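Trichothecene 3-O-acetyltransferase (Gibberella zeae, PDB 2RKV) probably transfers an acetyl group from acetyl-coenzyme A to the C3 hydroxyl of trichothecene mycotoxins such as T-2 toxin and deoxynivalenol, as a member of the BAHD superfamily. Local coordinates at residues A[86-91]-A[141-146]. Sequence-based numbering, arbitrary orientation.
Sequences VKDLRD and LNFIKG
The Phe143 ring meets Val86, Asp88 and Arg90 obliquely: Val86 CG1 touches its tip at CZ, 3.4 Å away, and Asp88 CB lies 3.8 Å from CD2. The Arg90 guanidinium stands nearly perpendicular to this ring (89° between planes) and takes the Asp88 carboxylate at its in-plane edge. With Asp88 CG anti to the backbone N (chi1 -179°), NE reaches OD1 (2.8 Å) and NH2 reaches OD2 (2.8 Å), a side-on salt bridge. Arg90 N also donates to Asp88 OD1 from the opposite face of the carboxylate, forming an Asx turn. The strands run parallel (14° between their segment axes), Val86 opposite Leu141 and Asp88 opposite Phe143, joined by three backbone bonds: Lys87 N to Leu141 O (2.9 Å), Phe143 N to Lys87 O (2.8 Å) and Leu89 N to Phe143 O (2.7 Å). On the sheet face opposite Val86 and Phe143, Asn142 OD1 lies beside Lys87 CB and accepts from Gln140 NE2. Both strands fall in the N-terminal family region, connected through helices 98-104 and 113-116, and form the parallel edge pairing of a five-stranded mixed sheet, 83-88 being an outermost strand within this chain; helix 35-52 packs on the Val86-Phe143 face, where Tyr35 stacks on Phe143.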
loop_
_atom_site.group_PDB
_atom_site.type_symbol
_atom_site.label_atom_id
_atom_site.label_comp_id
_atom_site.label_asym_id
_atom_site.label_seq_id
_atom_site.Cartn_x
_atom_site.Cartn_y
_atom_site.Cartn_z
ATOM N N VAL A 86 22.669 -0.910 6.341
ATOM C CA VAL A 86 23.348 0.051 5.484
ATOM C C VAL A 86 24.048 -0.731 4.379
ATOM O O VAL A 86 24.813 -1.662 4.666
ATOM C CB VAL A 86 24.355 0.918 6.282
ATOM C CG1 VAL A 86 25.041 1.938 5.370
ATOM C CG2 VAL A 86 23.647 1.618 7.454
ATOM N N LYS A 87 23.736 -0.376 3.134
ATOM C CA LYS A 87 24.294 -1.015 1.946
ATOM C C LYS A 87 24.989 0.015 1.065
ATOM O O LYS A 87 24.360 0.988 0.643
ATOM C CB LYS A 87 23.172 -1.648 1.125
ATOM C CG LYS A 87 23.056 -3.152 1.196
ATOM C CD LYS A 87 22.656 -3.644 -0.178
ATOM C CE LYS A 87 22.037 -5.021 -0.163
ATOM N NZ LYS A 87 21.746 -5.395 -1.562
ATOM N N ASP A 88 26.273 -0.203 0.775
ATOM C CA ASP A 88 27.004 0.699 -0.121
ATOM C C ASP A 88 27.033 0.155 -1.547
ATOM O O ASP A 88 27.778 -0.785 -1.845
ATOM C CB ASP A 88 28.437 0.962 0.378
ATOM C CG ASP A 88 29.208 1.923 -0.535
ATOM O OD1 ASP A 88 28.582 2.579 -1.413
ATOM O OD2 ASP A 88 30.443 2.044 -0.362
ATOM N N LEU A 89 26.247 0.776 -2.426
ATOM C CA LEU A 89 26.089 0.309 -3.808
ATOM C C LEU A 89 26.772 1.225 -4.818
ATOM O O LEU A 89 26.583 1.071 -6.024
ATOM C CB LEU A 89 24.598 0.165 -4.161
ATOM C CG LEU A 89 23.742 -0.716 -3.249
ATOM C CD1 LEU A 89 22.242 -0.539 -3.565
ATOM C CD2 LEU A 89 24.154 -2.161 -3.334
ATOM N N ARG A 90 27.572 2.172 -4.325
ATOM C CA ARG A 90 28.225 3.161 -5.189
ATOM C C ARG A 90 29.096 2.529 -6.268
ATOM O O ARG A 90 29.195 3.062 -7.380
ATOM C CB ARG A 90 29.061 4.151 -4.376
ATOM C CG ARG A 90 28.236 5.129 -3.546
ATOM C CD ARG A 90 29.116 5.955 -2.637
ATOM N NE ARG A 90 29.718 5.122 -1.599
ATOM C CZ ARG A 90 30.657 5.528 -0.753
ATOM N NH1 ARG A 90 31.123 6.769 -0.812
ATOM N NH2 ARG A 90 31.132 4.679 0.149
ATOM N N ASP A 91 29.725 1.407 -5.928
ATOM C CA ASP A 91 30.664 0.744 -6.841
ATOM C C ASP A 91 30.149 -0.577 -7.383
ATOM O O ASP A 91 30.922 -1.371 -7.935
ATOM C CB ASP A 91 32.030 0.567 -6.162
ATOM C CG ASP A 91 32.750 1.874 -5.972
ATOM O OD1 ASP A 91 32.406 2.856 -6.676
ATOM O OD2 ASP A 91 33.656 1.937 -5.112
ATOM N N LEU A 141 19.281 1.781 4.316
ATOM C CA LEU A 141 19.903 2.951 3.707
ATOM C C LEU A 141 20.839 2.437 2.629
ATOM O O LEU A 141 21.780 1.723 2.937
ATOM C CB LEU A 141 20.722 3.741 4.735
ATOM C CG LEU A 141 19.932 4.488 5.813
ATOM C CD1 LEU A 141 20.867 5.049 6.897
ATOM C CD2 LEU A 141 19.088 5.598 5.203
ATOM N N ASN A 142 20.569 2.808 1.380
ATOM C CA ASN A 142 21.378 2.367 0.244
ATOM C C ASN A 142 22.143 3.549 -0.326
ATOM O O ASN A 142 21.529 4.507 -0.805
ATOM C CB ASN A 142 20.484 1.780 -0.853
ATOM C CG ASN A 142 19.607 0.653 -0.356
ATOM O OD1 ASN A 142 20.046 -0.497 -0.264
ATOM N ND2 ASN A 142 18.346 0.973 -0.037
ATOM N N PHE A 143 23.476 3.501 -0.274
ATOM C CA PHE A 143 24.275 4.522 -0.948
ATOM C C PHE A 143 24.359 4.166 -2.426
ATOM O O PHE A 143 24.790 3.070 -2.771
ATOM C CB PHE A 143 25.721 4.610 -0.424
ATOM C CG PHE A 143 25.860 4.660 1.073
ATOM C CD1 PHE A 143 24.836 5.108 1.910
ATOM C CD2 PHE A 143 27.063 4.280 1.640
ATOM C CE1 PHE A 143 25.015 5.155 3.289
ATOM C CE2 PHE A 143 27.256 4.326 3.013
ATOM C CZ PHE A 143 26.224 4.755 3.841
ATOM N N ILE A 144 23.947 5.078 -3.299
ATOM C CA ILE A 144 24.147 4.879 -4.733
ATOM C C ILE A 144 24.962 6.048 -5.283
ATOM O O ILE A 144 25.107 7.090 -4.621
ATOM C CB ILE A 144 22.805 4.738 -5.500
ATOM C CG1 ILE A 144 22.043 6.076 -5.499
ATOM C CG2 ILE A 144 21.974 3.572 -4.922
ATOM C CD1 ILE A 144 20.824 6.108 -6.441
ATOM N N LYS A 145 25.514 5.885 -6.481
ATOM C CA LYS A 145 26.289 6.965 -7.065
ATOM C C LYS A 145 25.420 8.220 -7.108
ATOM O O LYS A 145 24.352 8.226 -7.735
ATOM C CB LYS A 145 26.793 6.597 -8.458
ATOM C CG LYS A 145 27.623 7.702 -9.095
ATOM C CD LYS A 145 28.163 7.281 -10.452
ATOM C CE LYS A 145 28.952 8.422 -11.082
ATOM N NZ LYS A 145 29.554 8.021 -12.390
ATOM N N GLY A 146 25.865 9.252 -6.397
ATOM C CA GLY A 146 25.191 10.542 -6.372
ATOM C C GLY A 146 23.896 10.593 -5.578
ATOM O O GLY A 146 23.142 11.571 -5.673
HETATM O O HOH W 1 25.350 3.147 -7.564
#